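Local coordinates for protein salicylaldehyde dehydrogenase NahF (Pseudomonas putida, PDB 4JZ6) that probably catalyses the NAD+-dependent oxidation of salicylaldehyde to salicylate in the bacterial breakdown of naphthalene, at residues V170-A175 / A196-I201. Residues are numbered along the deposited sequence; the frame is centred on the assembly and turned at random.
Sequences VLAARA and ATHALI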
ATOM      1  N   VAL A 170     -15.391 -14.747   9.822  1.00 20.83           N
ATOM      2  CA  VAL A 170     -15.272 -13.297   9.702  1.00 20.18           C
ATOM      3  C   VAL A 170     -14.121 -12.863   8.779  1.00 25.05           C
ATOM      4  O   VAL A 170     -14.225 -11.849   8.085  1.00 19.44           O
ATOM      5  CB  VAL A 170     -15.193 -12.604  11.086  1.00 23.02           C
ATOM      6  CG1 VAL A 170     -13.878 -12.922  11.780  1.00 25.52           C
ATOM      7  CG2 VAL A 170     -15.402 -11.095  10.949  1.00 19.44           C
ATOM      8  N   LEU A 171     -13.046 -13.647   8.748  1.00 21.31           N
ATOM      9  CA  LEU A 171     -11.902 -13.336   7.893  1.00 20.51           C
ATOM     10  C   LEU A 171     -12.234 -13.526   6.413  1.00 24.03           C
ATOM     11  O   LEU A 171     -11.711 -12.827   5.545  1.00 26.07           O
ATOM     12  CB  LEU A 171     -10.683 -14.170   8.288  1.00 20.42           C
ATOM     13  CG  LEU A 171     -10.159 -13.889   9.696  1.00 20.54           C
ATOM     14  CD1 LEU A 171      -8.831 -14.593   9.930  1.00 20.78           C
ATOM     15  CD2 LEU A 171     -10.030 -12.401   9.918  1.00 19.76           C
ATOM     16  N   ALA A 172     -13.104 -14.481   6.128  1.00 24.17           N
ATOM     17  CA  ALA A 172     -13.620 -14.636   4.781  1.00 24.43           C
ATOM     18  C   ALA A 172     -14.557 -13.479   4.467  1.00 25.19           C
ATOM     19  O   ALA A 172     -14.431 -12.831   3.427  1.00 28.37           O
ATOM     20  CB  ALA A 172     -14.351 -15.977   4.630  1.00 21.40           C
ATOM     21  N   ALA A 173     -15.492 -13.225   5.381  1.00 25.10           N
ATOM     22  CA  ALA A 173     -16.515 -12.197   5.198  1.00 20.48           C
ATOM     23  C   ALA A 173     -15.911 -10.849   4.840  1.00 19.18           C
ATOM     24  O   ALA A 173     -16.318 -10.217   3.866  1.00 25.38           O
ATOM     25  CB  ALA A 173     -17.363 -12.076   6.446  1.00 21.38           C
ATOM     26  N   ARG A 174     -14.932 -10.426   5.632  1.00 18.98           N
ATOM     27  CA  ARG A 174     -14.228  -9.173   5.406  1.00 18.46           C
ATOM     28  C   ARG A 174     -13.597  -9.145   4.004  1.00 24.45           C
ATOM     29  O   ARG A 174     -13.628  -8.117   3.325  1.00 25.09           O
ATOM     30  CB  ARG A 174     -13.184  -8.943   6.516  1.00 21.16           C
ATOM     31  CG  ARG A 174     -11.731  -9.131   6.088  1.00 23.50           C
ATOM     32  CD  ARG A 174     -10.906  -9.984   7.036  1.00 19.34           C
ATOM     33  NE  ARG A 174     -10.335  -9.244   8.156  1.00 21.81           N
ATOM     34  CZ  ARG A 174      -9.094  -9.413   8.612  1.00 27.99           C
ATOM     35  NH1 ARG A 174      -8.271 -10.286   8.038  1.00 19.07           N
ATOM     36  NH2 ARG A 174      -8.670  -8.707   9.647  1.00 32.54           N
ATOM     37  N   ALA A 175     -13.067 -10.285   3.559  1.00 22.71           N
ATOM     38  CA  ALA A 175     -12.348 -10.358   2.289  1.00 19.01           C
ATOM     39  C   ALA A 175     -13.294 -10.507   1.097  1.00 23.40           C
ATOM     40  O   ALA A 175     -12.855 -10.625  -0.051  1.00 20.71           O
ATOM     41  CB  ALA A 175     -11.342 -11.495   2.318  1.00 19.50           C
ATOM     42  N   ALA A 196     -15.270 -26.748   4.561  1.00 28.76           N
ATOM     43  CA  ALA A 196     -16.724 -26.777   4.678  1.00 28.90           C
ATOM     44  C   ALA A 196     -17.269 -25.415   5.089  1.00 28.63           C
ATOM     45  O   ALA A 196     -18.310 -24.977   4.598  1.00 28.81           O
ATOM     46  CB  ALA A 196     -17.168 -27.846   5.659  1.00 29.75           C
ATOM     47  N   THR A 197     -16.557 -24.748   5.989  1.00 27.14           N
ATOM     48  CA  THR A 197     -16.979 -23.442   6.474  1.00 27.03           C
ATOM     49  C   THR A 197     -16.897 -22.383   5.384  1.00 25.79           C
ATOM     50  O   THR A 197     -17.798 -21.558   5.232  1.00 25.22           O
ATOM     51  CB  THR A 197     -16.115 -22.984   7.648  1.00 25.70           C
ATOM     52  OG1 THR A 197     -15.838 -24.100   8.496  1.00 26.45           O
ATOM     53  CG2 THR A 197     -16.833 -21.909   8.441  1.00 25.02           C
ATOM     54  N   HIS A 198     -15.804 -22.409   4.630  1.00 29.46           N
ATOM     55  CA  HIS A 198     -15.601 -21.451   3.551  1.00 31.33           C
ATOM     56  C   HIS A 198     -16.536 -21.709   2.366  1.00 32.63           C
ATOM     57  O   HIS A 198     -16.957 -20.780   1.677  1.00 28.82           O
ATOM     58  CB  HIS A 198     -14.138 -21.458   3.117  1.00 27.46           C
ATOM     59  CG  HIS A 198     -13.225 -20.817   4.108  1.00 24.29           C
ATOM     60  ND1 HIS A 198     -11.855 -20.950   4.059  1.00 24.40           N
ATOM     61  CD2 HIS A 198     -13.488 -20.021   5.174  1.00 23.68           C
ATOM     62  CE1 HIS A 198     -11.312 -20.269   5.052  1.00 23.87           C
ATOM     63  NE2 HIS A 198     -12.282 -19.695   5.742  1.00 25.63           N
ATOM     64  N   ALA A 199     -16.863 -22.972   2.129  1.00 27.96           N
ATOM     65  CA  ALA A 199     -17.857 -23.282   1.116  1.00 28.76           C
ATOM     66  C   ALA A 199     -19.206 -22.747   1.591  1.00 32.84           C
ATOM     67  O   ALA A 199     -19.966 -22.170   0.810  1.00 29.31           O
ATOM     68  CB  ALA A 199     -17.921 -24.769   0.871  1.00 27.98           C
ATOM     69  N   LEU A 200     -19.485 -22.925   2.882  1.00 31.03           N
ATOM     70  CA  LEU A 200     -20.742 -22.471   3.462  1.00 26.39           C
ATOM     71  C   LEU A 200     -20.929 -20.961   3.342  1.00 25.39           C
ATOM     72  O   LEU A 200     -21.991 -20.491   2.923  1.00 25.38           O
ATOM     73  CB  LEU A 200     -20.863 -22.897   4.927  1.00 26.59           C
ATOM     74  CG  LEU A 200     -22.218 -22.539   5.551  1.00 33.77           C
ATOM     75  CD1 LEU A 200     -23.352 -23.123   4.723  1.00 27.44           C
ATOM     76  CD2 LEU A 200     -22.308 -23.001   6.995  1.00 26.93           C
ATOM     77  N   ILE A 201     -19.905 -20.199   3.712  1.00 24.63           N
ATOM     78  CA  ILE A 201     -20.002 -18.749   3.629  1.00 23.75           C
ATOM     79  C   ILE A 201     -20.237 -18.352   2.178  1.00 23.69           C
ATOM     80  O   ILE A 201     -21.027 -17.456   1.892  1.00 35.34           O
ATOM     81  CB  ILE A 201     -18.765 -18.022   4.251  1.00 26.76           C
ATOM     82  CG1 ILE A 201     -19.004 -16.514   4.325  1.00 22.22           C
ATOM     83  CG2 ILE A 201     -17.498 -18.300   3.472  1.00 23.07           C
ATOM     84  CD1 ILE A 201     -17.946 -15.768   5.090  1.00 21.61           C
TER
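I201 reaches from helix 195-208 to the wall formed by A172 and A173, and its CD1 methyl does most of the touching. It lies 3.6 Å from A172 CB and also packs on A173 CB. The same methyl comes within 3.5 Å of the backbone N of A173. The chain is fully extended, with CG1 anti to the backbone N (chi1 -172°) and CD1 anti in turn (chi2 172°), which carries the terminal methyl across to the other helix. The branch methyl CG2 stays closer to its own helix and brushes A172 CB at 4.1 Å. Isoleucine suits this place because one branch spans the gap while the other fills in beside it; two successive alanines opposite let a bulky tip come right up to the backbone. Between these segments the axes approach to 10.2 Å and cross at -38°, a contact made entirely by van der Waals packing. Helices 170-181 and 195-208 follow strands 159-162 and 186-189, parallel neighbours in the sheet of the Rossmann-like NAD-binding domain of aldehyde dehydrogenases, so the contact joins two successive beta-alpha units. H198, about one turn earlier in its helix than I201, approaches the same A172 methyl with its ring obliquely turned, CD2 4.2 Å from CB. Histidine suits the spot by offering this ring carbon to the methyl while its nitrogens serve backbone groups: ND1 accepts from S191 N, and NE2 bonds weakly to T168 O. F188 meets the ring edge-to-face. Immediately before the two alanines, V170 and L171 touch bound salicylaldehyde.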